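Local coordinates for methyltransferase domain-containing protein (Serratia marcescens, PDB 7CLF) that probably methylates a hydroxyl group of a small-molecule substrate, using S-adenosyl-L-methionine as methyl donor and working as a dimeric O-methyltransferase, at residues F172-S177 against L239-W244; M245-A250 against A273-L278; T253-L258 against F314-F319. All coordinates share one frame; numbering follows the deposited sequence.

Contact 1 of 3, residues F172-S177 against L239-W244; sequences FLDIGS and LIHLGW. With SAH (S-adenosyl-L-homocysteine), chain D.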
loop_
_atom_site.group_PDB
_atom_site.type_symbol
_atom_site.label_atom_id
_atom_site.label_comp_id
_atom_site.label_asym_id
_atom_site.label_seq_id
_atom_site.Cartn_x
_atom_site.Cartn_y
_atom_site.Cartn_z
ATOM N N PHE A 172 -5.323 23.366 33.923
ATOM C CA PHE A 172 -4.867 22.989 32.592
ATOM C C PHE A 172 -6.017 22.351 31.834
ATOM O O PHE A 172 -6.649 21.416 32.334
ATOM C CB PHE A 172 -3.690 22.012 32.684
ATOM C CG PHE A 172 -3.348 21.340 31.384
ATOM C CD1 PHE A 172 -2.796 22.062 30.341
ATOM C CD2 PHE A 172 -3.556 19.982 31.216
ATOM C CE1 PHE A 172 -2.451 21.438 29.136
ATOM C CE2 PHE A 172 -3.224 19.348 30.014
ATOM C CZ PHE A 172 -2.660 20.073 28.981
ATOM N N LEU A 173 -6.278 22.838 30.628
ATOM C CA LEU A 173 -7.287 22.248 29.756
ATOM C C LEU A 173 -6.605 21.654 28.528
ATOM O O LEU A 173 -5.826 22.339 27.858
ATOM C CB LEU A 173 -8.325 23.291 29.340
ATOM C CG LEU A 173 -9.386 22.965 28.287
ATOM C CD1 LEU A 173 -10.397 21.976 28.827
ATOM C CD2 LEU A 173 -10.090 24.245 27.832
ATOM N N ASP A 174 -6.906 20.392 28.232
ATOM C CA ASP A 174 -6.401 19.721 27.032
ATOM C C ASP A 174 -7.536 19.639 26.012
ATOM O O ASP A 174 -8.432 18.798 26.142
ATOM C CB ASP A 174 -5.860 18.334 27.363
ATOM C CG ASP A 174 -4.958 17.789 26.262
ATOM O OD1 ASP A 174 -4.630 18.567 25.350
ATOM O OD2 ASP A 174 -4.565 16.602 26.317
ATOM N N ILE A 175 -7.499 20.510 25.005
ATOM C CA ILE A 175 -8.538 20.528 23.976
ATOM C C ILE A 175 -8.201 19.461 22.946
ATOM O O ILE A 175 -7.113 19.483 22.367
ATOM C CB ILE A 175 -8.653 21.910 23.311
ATOM C CG1 ILE A 175 -9.171 22.970 24.294
ATOM C CG2 ILE A 175 -9.560 21.822 22.090
ATOM C CD1 ILE A 175 -9.270 24.378 23.676
ATOM N N GLY A 176 -9.130 18.536 22.711
ATOM C CA GLY A 176 -8.872 17.459 21.775
ATOM C C GLY A 176 -7.914 16.417 22.309
ATOM O O GLY A 176 -7.186 15.790 21.529
ATOM N N SER A 177 -7.914 16.205 23.627
ATOM C CA SER A 177 -6.962 15.323 24.296
ATOM C C SER A 177 -6.995 13.905 23.744
ATOM O O SER A 177 -5.985 13.199 23.819
ATOM C CB SER A 177 -7.259 15.327 25.801
ATOM O OG SER A 177 -6.264 14.662 26.569
ATOM N N LEU A 239 -3.373 27.408 31.493
ATOM C CA LEU A 239 -2.648 26.680 30.430
ATOM C C LEU A 239 -3.637 25.857 29.593
ATOM O O LEU A 239 -4.376 25.062 30.128
ATOM C CB LEU A 239 -1.481 25.836 30.931
ATOM C CG LEU A 239 -0.836 25.026 29.812
ATOM C CD1 LEU A 239 -0.317 25.938 28.734
ATOM C CD2 LEU A 239 0.242 24.103 30.309
ATOM N N ILE A 240 -3.622 26.086 28.298
ATOM C CA ILE A 240 -4.455 25.327 27.374
ATOM C C ILE A 240 -3.529 24.712 26.339
ATOM O O ILE A 240 -2.595 25.370 25.871
ATOM C CB ILE A 240 -5.529 26.217 26.711
ATOM C CG1 ILE A 240 -6.459 26.791 27.783
ATOM C CG2 ILE A 240 -6.345 25.450 25.685
ATOM C CD1 ILE A 240 -7.363 27.868 27.266
ATOM N N HIS A 241 -3.769 23.442 26.011
ATOM C CA HIS A 241 -2.994 22.701 25.032
ATOM C C HIS A 241 -3.922 22.173 23.956
ATOM O O HIS A 241 -5.092 21.870 24.210
ATOM C CB HIS A 241 -2.231 21.526 25.692
ATOM C CG HIS A 241 -1.513 20.626 24.736
ATOM N ND1 HIS A 241 -1.931 19.338 24.476
ATOM C CD2 HIS A 241 -0.355 20.791 24.048
ATOM C CE1 HIS A 241 -1.075 18.757 23.651
ATOM N NE2 HIS A 241 -0.108 19.617 23.379
ATOM N N LEU A 242 -3.374 22.074 22.748
ATOM C CA LEU A 242 -4.050 21.516 21.585
ATOM C C LEU A 242 -3.047 20.604 20.892
ATOM O O LEU A 242 -2.103 21.090 20.265
ATOM C CB LEU A 242 -4.527 22.637 20.661
ATOM C CG LEU A 242 -5.297 22.235 19.414
ATOM C CD1 LEU A 242 -6.655 21.701 19.821
ATOM C CD2 LEU A 242 -5.420 23.432 18.496
ATOM N N GLY A 243 -3.225 19.295 21.020
ATOM C CA GLY A 243 -2.248 18.377 20.463
ATOM C C GLY A 243 -2.689 17.633 19.222
ATOM O O GLY A 243 -3.658 16.875 19.244
ATOM N N TRP A 244 -1.967 17.819 18.145
ATOM C CA TRP A 244 -2.233 17.039 16.913
ATOM C C TRP A 244 -3.653 17.221 16.376
ATOM O O TRP A 244 -4.202 16.272 15.925
ATOM C CB TRP A 244 -1.839 15.579 17.124
ATOM C CG TRP A 244 -0.725 15.199 16.207
ATOM C CD1 TRP A 244 0.162 16.040 15.611
ATOM C CD2 TRP A 244 -0.411 13.888 15.725
ATOM N NE1 TRP A 244 1.003 15.344 14.792
ATOM C CE2 TRP A 244 0.672 14.020 14.839
ATOM C CE3 TRP A 244 -0.958 12.626 15.931
ATOM C CZ2 TRP A 244 1.228 12.929 14.185
ATOM C CZ3 TRP A 244 -0.414 11.546 15.281
ATOM C CH2 TRP A 244 0.664 11.700 14.421
HETATM N N SAH D . -4.388 15.332 21.453
HETATM C CA SAH D . -4.164 13.915 21.169
HETATM C CB SAH D . -5.097 13.397 20.058
HETATM C CG SAH D . -5.056 14.053 18.676
HETATM S SD SAH D . -6.318 13.356 17.543
HETATM C C SAH D . -2.701 13.705 20.805
HETATM O O SAH D . -1.894 14.637 20.884
HETATM O OXT SAH D . -2.290 12.596 20.445
HETATM C "C5'" SAH D . -7.262 14.900 17.445
HETATM C "C4'" SAH D . -8.382 15.011 18.480
HETATM O "O4'" SAH D . -9.047 16.257 18.313
HETATM C "C3'" SAH D . -9.429 13.928 18.291
HETATM O "O3'" SAH D . -9.572 13.190 19.473
HETATM C "C2'" SAH D . -10.711 14.679 17.989
HETATM O "O2'" SAH D . -11.839 14.120 18.619
HETATM C "C1'" SAH D . -10.428 16.076 18.487
HETATM N N9 SAH D . -11.189 17.076 17.726
HETATM C C8 SAH D . -11.322 17.180 16.367
HETATM N N7 SAH D . -12.116 18.246 16.087
HETATM C C5 SAH D . -12.496 18.811 17.248
HETATM C C6 SAH D . -13.298 19.908 17.529
HETATM N N6 SAH D . -13.847 20.606 16.534
HETATM N N1 SAH D . -13.518 20.262 18.846
HETATM C C2 SAH D . -12.936 19.535 19.858
HETATM N N3 SAH D . -12.135 18.437 19.572
HETATM C C4 SAH D . -11.923 18.090 18.287
HETATM O O HOH W 1 -4.930 18.066 22.678
#
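Strands 172-175 and 239-243 run parallel, 17° apart, with Phe172 beside Leu239 and Asp174 beside His241. Three backbone bonds join them: Leu173 N to Leu239 O, His241 N to Leu173 O, and Ile175 N to His241 O. On one face of the sheet the Phe172 ring lies alongside its neighbours. Its CD1 is 3.6 Å from Leu239 CG, and its CE1 edge is 3.5 Å from His241 CB. Further along this face, His241 ND1 donates to Asp174 OD1 at 2.9 Å. The carboxylate oxygen lies in the imidazole plane, but the donor sits 40° above the carboxylate plane. A first torsion of 174° swings the His241 ring away from its backbone N and beside Asp174; NE2 turns to Ser274 OG. Ser177 OG holds the other oxygen, Asp174 OD2, at 2.6 Å. A water donates to Asp174 OD1 and Ile175 O and accepts from Gly243 N, bridging the point where the strands part. The opposite face is apolar. There Ile175 CD1 meets Ile240 CG2 at 3.7 Å, and Ile175 CG2 meets Leu242 CD1. The type II turn from Asp174 to Ser177 belongs to the glycine-rich first motif of Rossmann-like methyltransferases. Gly176 O and Gly243 O each accept from the amino N of S-adenosyl-L-homocysteine at 2.8 Å. Two carbonyls converging on one nitrogen would favour a protonated ammonium group there.

Contact 2 of 3, residues M245-A250 against A273-L278; sequences MLHDYA and ASETPL. With SAH (S-adenosyl-L-homocysteine), chain D.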
loop_
_atom_site.group_PDB
_atom_site.type_symbol
_atom_site.label_atom_id
_atom_site.label_comp_id
_atom_site.label_asym_id
_atom_site.label_seq_id
_atom_site.Cartn_x
_atom_site.Cartn_y
_atom_site.Cartn_z
ATOM N N MET A 245 -4.209 18.424 16.469
ATOM C CA MET A 245 -5.528 18.687 15.912
ATOM C C MET A 245 -5.536 19.710 14.786
ATOM O O MET A 245 -6.376 19.609 13.893
ATOM C CB MET A 245 -6.500 19.158 17.004
ATOM C CG MET A 245 -7.939 18.844 16.665
ATOM S SD MET A 245 -9.019 20.158 17.206
ATOM C CE MET A 245 -8.188 21.476 16.360
ATOM N N LEU A 246 -4.625 20.682 14.798
ATOM C CA LEU A 246 -4.636 21.714 13.770
ATOM C C LEU A 246 -4.517 21.115 12.373
ATOM O O LEU A 246 -5.195 21.562 11.439
ATOM C CB LEU A 246 -3.518 22.723 14.041
ATOM C CG LEU A 246 -3.824 23.603 15.263
ATOM C CD1 LEU A 246 -2.751 24.651 15.485
ATOM C CD2 LEU A 246 -5.179 24.268 15.089
ATOM N N HIS A 247 -3.689 20.078 12.216
ATOM C CA HIS A 247 -3.459 19.484 10.903
ATOM C C HIS A 247 -4.675 18.743 10.365
ATOM O O HIS A 247 -4.657 18.321 9.208
ATOM C CB HIS A 247 -2.267 18.528 10.960
ATOM C CG HIS A 247 -2.499 17.318 11.808
ATOM N ND1 HIS A 247 -1.748 17.044 12.929
ATOM C CD2 HIS A 247 -3.397 16.311 11.705
ATOM C CE1 HIS A 247 -2.172 15.920 13.479
ATOM N NE2 HIS A 247 -3.171 15.454 12.755
ATOM N N ASP A 248 -5.705 18.535 11.177
ATOM C CA ASP A 248 -6.907 17.883 10.693
ATOM C C ASP A 248 -7.855 18.863 10.009
ATOM O O ASP A 248 -8.957 18.464 9.620
ATOM C CB ASP A 248 -7.619 17.167 11.846
ATOM C CG ASP A 248 -6.862 15.939 12.325
ATOM O OD1 ASP A 248 -6.435 15.140 11.474
ATOM O OD2 ASP A 248 -6.679 15.781 13.552
ATOM N N TYR A 249 -7.440 20.118 9.825
ATOM C CA TYR A 249 -8.321 21.143 9.281
ATOM C C TYR A 249 -7.567 22.089 8.364
ATOM O O TYR A 249 -6.352 22.273 8.474
ATOM C CB TYR A 249 -8.999 21.961 10.397
ATOM C CG TYR A 249 -9.929 21.149 11.249
ATOM C CD1 TYR A 249 -11.167 20.764 10.773
ATOM C CD2 TYR A 249 -9.566 20.755 12.534
ATOM C CE1 TYR A 249 -12.030 20.019 11.551
ATOM C CE2 TYR A 249 -10.419 19.995 13.317
ATOM C CZ TYR A 249 -11.658 19.642 12.823
ATOM O OH TYR A 249 -12.533 18.905 13.586
ATOM N N ALA A 250 -8.332 22.727 7.478
ATOM C CA ALA A 250 -7.773 23.667 6.528
ATOM C C ALA A 250 -7.169 24.860 7.261
ATOM O O ALA A 250 -7.603 25.202 8.363
ATOM C CB ALA A 250 -8.849 24.140 5.549
ATOM N N ALA A 273 0.239 24.694 21.253
ATOM C CA ALA A 273 -0.152 23.695 20.274
ATOM C C ALA A 273 1.067 22.837 19.944
ATOM O O ALA A 273 2.189 23.345 19.846
ATOM C CB ALA A 273 -0.738 24.348 19.013
ATOM N N SER A 274 0.854 21.529 19.820
ATOM C CA SER A 274 1.914 20.597 19.469
ATOM C C SER A 274 1.555 19.903 18.162
ATOM O O SER A 274 0.461 19.348 18.019
ATOM C CB SER A 274 2.172 19.568 20.581
ATOM O OG SER A 274 1.031 18.817 20.925
ATOM N N GLU A 275 2.478 19.950 17.212
ATOM C CA GLU A 275 2.268 19.391 15.888
ATOM C C GLU A 275 3.561 18.721 15.447
ATOM O O GLU A 275 4.583 18.790 16.134
ATOM C CB GLU A 275 1.829 20.481 14.899
ATOM C CG GLU A 275 0.476 21.092 15.219
ATOM C CD GLU A 275 -0.668 20.259 14.668
ATOM O OE1 GLU A 275 -0.624 19.908 13.473
ATOM O OE2 GLU A 275 -1.604 19.944 15.420
ATOM N N THR A 276 3.512 18.047 14.299
ATOM C CA THR A 276 4.703 17.453 13.681
ATOM C C THR A 276 4.880 18.153 12.346
ATOM O O THR A 276 4.398 17.666 11.311
ATOM C CB THR A 276 4.587 15.939 13.497
ATOM O OG1 THR A 276 3.421 15.628 12.722
ATOM C CG2 THR A 276 4.516 15.234 14.835
ATOM N N PRO A 277 5.552 19.298 12.322
ATOM C CA PRO A 277 5.528 20.153 11.140
ATOM C C PRO A 277 6.472 19.670 10.047
ATOM O O PRO A 277 7.400 18.895 10.276
ATOM C CB PRO A 277 5.984 21.507 11.689
ATOM C CG PRO A 277 6.869 21.159 12.840
ATOM C CD PRO A 277 6.348 19.878 13.419
ATOM N N LEU A 278 6.219 20.161 8.836
ATOM C CA LEU A 278 7.213 19.996 7.786
ATOM C C LEU A 278 8.456 20.817 8.127
ATOM O O LEU A 278 8.396 21.797 8.881
ATOM C CB LEU A 278 6.651 20.427 6.431
ATOM C CG LEU A 278 5.464 19.627 5.900
ATOM C CD1 LEU A 278 4.810 20.438 4.809
ATOM C CD2 LEU A 278 5.923 18.275 5.368
HETATM N N SAH D . -4.388 15.332 21.453
HETATM C CA SAH D . -4.164 13.915 21.169
HETATM C CB SAH D . -5.097 13.397 20.058
HETATM C CG SAH D . -5.056 14.053 18.676
HETATM S SD SAH D . -6.318 13.356 17.543
HETATM C C SAH D . -2.701 13.705 20.805
HETATM O O SAH D . -1.894 14.637 20.884
HETATM O OXT SAH D . -2.290 12.596 20.445
HETATM C "C5'" SAH D . -7.262 14.900 17.445
HETATM C "C4'" SAH D . -8.382 15.011 18.480
HETATM O "O4'" SAH D . -9.047 16.257 18.313
HETATM C "C3'" SAH D . -9.429 13.928 18.291
HETATM O "O3'" SAH D . -9.572 13.190 19.473
HETATM C "C2'" SAH D . -10.711 14.679 17.989
HETATM O "O2'" SAH D . -11.839 14.120 18.619
HETATM C "C1'" SAH D . -10.428 16.076 18.487
HETATM N N9 SAH D . -11.189 17.076 17.726
HETATM C C8 SAH D . -11.322 17.180 16.367
HETATM N N7 SAH D . -12.116 18.246 16.087
HETATM C C5 SAH D . -12.496 18.811 17.248
HETATM C C6 SAH D . -13.298 19.908 17.529
HETATM N N6 SAH D . -13.847 20.606 16.534
HETATM N N1 SAH D . -13.518 20.262 18.846
HETATM C C2 SAH D . -12.936 19.535 19.858
HETATM N N3 SAH D . -12.135 18.437 19.572
HETATM C C4 SAH D . -11.923 18.090 18.287
HETATM O O HOH W 2 -2.968 20.850 17.351
#
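Glu275, at the end of strand 270-275, reaches across to Leu246 and His247 in the turn 245-250. Its CB points toward the turn. A rotation about CB-CG (chi2 -84°) then brings Glu275 CD to 3.8 Å from Leu246 CB, and the two oxygens take different partners. OE1 goes to His247. It lies near the plane of the imidazole at its edge, 3.1 Å from His247 ND1, and accepts a weak bond from it. His247 N gives OE1 a second weak bond, and His247 CB touches Glu275 OE1 at 3.3 Å. With chi1 66°, His247 CG lies between the backbone N and the carbonyl carbon, and both N and ND1 come within reach of OE1. The ring and carboxylate planes are 53° apart. OE2 faces the start of the turn. Leu246 N gives Glu275 OE2 a weak bond at 3.2 Å. A water donates to Glu275 OE2 over a short 2.5 Å. The same water accepts from Met245 N. Leu246 CD1 packs loosely on Ala273 CB. The turn also holds the adenine: Met245 SD lies over the ring, 3.7 Å from C5 of S-adenosyl-L-homocysteine, and Tyr249 OH donates to the ligand N7 at 2.6 Å. His247 is the predicted proton acceptor. Glu275 is thus a second-shell carboxylate. Its one weak bond from ND1 probably helps orient the imidazole, while the other weak bonds hold the backbone of the turn.

Contact 3 of 3, residues T253-L258 against F314-F319; sequences TQLTIL and FRLAGF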
loop_
_atom_site.group_PDB
_atom_site.type_symbol
_atom_site.label_atom_id
_atom_site.label_comp_id
_atom_site.label_asym_id
_atom_site.label_seq_id
_atom_site.Cartn_x
_atom_site.Cartn_y
_atom_site.Cartn_z
ATOM N N THR A 253 -9.635 27.243 8.694
ATOM C CA THR A 253 -10.278 26.764 9.914
ATOM C C THR A 253 -9.333 26.836 11.110
ATOM O O THR A 253 -9.762 27.148 12.228
ATOM C CB THR A 253 -10.768 25.332 9.717
ATOM O OG1 THR A 253 -11.471 25.239 8.474
ATOM C CG2 THR A 253 -11.692 24.917 10.847
ATOM N N GLN A 254 -8.044 26.545 10.896
ATOM C CA GLN A 254 -7.066 26.672 11.971
ATOM C C GLN A 254 -7.048 28.080 12.550
ATOM O O GLN A 254 -6.825 28.250 13.751
ATOM C CB GLN A 254 -5.676 26.286 11.469
ATOM C CG GLN A 254 -5.546 24.820 11.080
ATOM C CD GLN A 254 -4.166 24.487 10.562
ATOM O OE1 GLN A 254 -3.196 25.159 10.897
ATOM N NE2 GLN A 254 -4.071 23.454 9.728
ATOM N N LEU A 255 -7.290 29.103 11.726
ATOM C CA LEU A 255 -7.375 30.459 12.268
ATOM C C LEU A 255 -8.632 30.641 13.112
ATOM O O LEU A 255 -8.603 31.318 14.140
ATOM C CB LEU A 255 -7.337 31.489 11.141
ATOM C CG LEU A 255 -5.993 31.544 10.428
ATOM C CD1 LEU A 255 -6.147 32.174 9.046
ATOM C CD2 LEU A 255 -4.990 32.294 11.272
ATOM N N THR A 256 -9.741 30.041 12.691
ATOM C CA THR A 256 -10.985 30.108 13.453
ATOM C C THR A 256 -10.853 29.391 14.791
ATOM O O THR A 256 -11.375 29.854 15.816
ATOM C CB THR A 256 -12.102 29.486 12.618
ATOM O OG1 THR A 256 -12.250 30.231 11.403
ATOM C CG2 THR A 256 -13.405 29.449 13.384
ATOM N N ILE A 257 -10.164 28.251 14.783
ATOM C CA ILE A 257 -9.881 27.505 16.006
ATOM C C ILE A 257 -8.998 28.325 16.936
ATOM O O ILE A 257 -9.234 28.404 18.146
ATOM C CB ILE A 257 -9.215 26.161 15.648
ATOM C CG1 ILE A 257 -10.225 25.250 14.942
ATOM C CG2 ILE A 257 -8.578 25.522 16.884
ATOM C CD1 ILE A 257 -9.593 24.211 14.029
ATOM N N LEU A 258 -7.955 28.935 16.387
ATOM C CA LEU A 258 -7.031 29.673 17.233
ATOM C C LEU A 258 -7.654 30.961 17.758
ATOM O O LEU A 258 -7.307 31.410 18.855
ATOM C CB LEU A 258 -5.748 29.962 16.464
ATOM C CG LEU A 258 -4.836 28.759 16.198
ATOM C CD1 LEU A 258 -3.722 29.142 15.220
ATOM C CD2 LEU A 258 -4.261 28.248 17.505
ATOM N N PHE A 314 -0.557 31.793 14.759
ATOM C CA PHE A 314 -0.713 32.267 16.136
ATOM C C PHE A 314 -0.796 33.787 16.192
ATOM O O PHE A 314 -1.584 34.348 16.961
ATOM C CB PHE A 314 0.460 31.806 17.009
ATOM C CG PHE A 314 0.266 30.470 17.666
ATOM C CD1 PHE A 314 -0.229 29.392 16.954
ATOM C CD2 PHE A 314 0.626 30.285 18.993
ATOM C CE1 PHE A 314 -0.373 28.150 17.554
ATOM C CE2 PHE A 314 0.475 29.046 19.607
ATOM C CZ PHE A 314 -0.022 27.976 18.878
ATOM N N ARG A 315 0.044 34.473 15.417
ATOM C CA ARG A 315 0.037 35.931 15.465
ATOM C C ARG A 315 -1.221 36.501 14.826
ATOM O O ARG A 315 -1.814 37.439 15.360
ATOM C CB ARG A 315 1.295 36.487 14.800
ATOM C CG ARG A 315 2.483 36.511 15.730
ATOM C CD ARG A 315 3.608 37.355 15.176
ATOM N NE ARG A 315 4.424 36.608 14.225
ATOM C CZ ARG A 315 5.395 35.766 14.571
ATOM N NH1 ARG A 315 5.670 35.552 15.852
ATOM N NH2 ARG A 315 6.093 35.136 13.631
ATOM N N LEU A 316 -1.662 35.927 13.706
ATOM C CA LEU A 316 -2.883 36.400 13.062
ATOM C C LEU A 316 -4.099 36.161 13.948
ATOM O O LEU A 316 -5.077 36.923 13.895
ATOM C CB LEU A 316 -3.053 35.713 11.706
ATOM C CG LEU A 316 -4.317 35.934 10.858
ATOM C CD1 LEU A 316 -4.739 37.409 10.837
ATOM C CD2 LEU A 316 -4.115 35.428 9.440
ATOM N N ALA A 317 -4.047 35.133 14.789
ATOM C CA ALA A 317 -5.141 34.837 15.699
ATOM C C ALA A 317 -5.145 35.730 16.928
ATOM O O ALA A 317 -6.133 35.723 17.664
ATOM C CB ALA A 317 -5.074 33.372 16.124
ATOM N N GLY A 318 -4.074 36.487 17.173
ATOM C CA GLY A 318 -4.047 37.467 18.243
ATOM C C GLY A 318 -3.104 37.159 19.388
ATOM O O GLY A 318 -3.101 37.904 20.376
ATOM N N PHE A 319 -2.300 36.106 19.295
ATOM C CA PHE A 319 -1.452 35.712 20.411
ATOM C C PHE A 319 -0.236 36.622 20.532
ATOM O O PHE A 319 0.337 37.063 19.529
ATOM C CB PHE A 319 -1.018 34.252 20.261
ATOM C CG PHE A 319 -2.104 33.269 20.592
ATOM C CD1 PHE A 319 -2.340 32.896 21.907
ATOM C CD2 PHE A 319 -2.906 32.741 19.602
ATOM C CE1 PHE A 319 -3.350 32.000 22.221
ATOM C CE2 PHE A 319 -3.916 31.849 19.908
ATOM C CZ PHE A 319 -4.138 31.478 21.224
#
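The carbonyl O of Phe314, whose ring packs on Leu258, is gripped by two backbone N-H groups where helix 307-316 finishes. Phe319 N donates to Phe314 O at 3.0 Å, and Gly318 N adds a weak bond. Gly318 N also bonds Arg315 O. With the positive phi of Gly318 this is a Schellman motif, and it turns the chain so that Phe319 comes back toward helix 251-264. Leu258 is the central residue of the packing. Its CG is anti to its carbonyl carbon (chi1 -71°), which sends both methyls toward the Phe314 ring. CD1 meets Phe314 CD1 and CD2 meets Phe314 CE1, each at 3.9 Å, the two side chains crossing at about a right angle. Closer to the backbone, Leu258 CB presses on Ala317 CB at 3.5 Å, a tight carbon pair that the small alanine permits. Phe319 CE2 approaches Leu258 O at 3.6 Å. Nearer the surface, Leu255 CD2 sits 3.7 Å from Leu316 CG, again nearly at right angles. Phe271 of strand 270-275 lies against Leu258 and both phenylalanine rings, so the two helices and the sheet share this packing. Between 253-258 and 314-319 the contact is therefore mainly apolar packing, with no hydrogen bond across, while the polar bonds within 314-319 serve to close the second helix.

The three contacts follow the Rossmann-like domain outward from the cofactor. Contacts 1 and 2, centres about 13 Å apart, both touch S-adenosyl-L-homocysteine: contact 1 holds its amino end, contact 2 its adenine. They join through adjacent strands, where His241 NE2 and Ser274 OG are 2.8 Å apart and Trp244 N is 2.9 Å from Ser274 O. Contact 2 also brings His247 NE2 to 6.1 Å from the ligand sulfur SD. Contact 3 lies farther out, its Leu258 side chain about 12 Å from the ligand. Its helix connects back through Gln254 NE2, bonded to Tyr249 O at 2.9 Å. Phe314 CZ also packs on Ala273 CB at 3.7 Å.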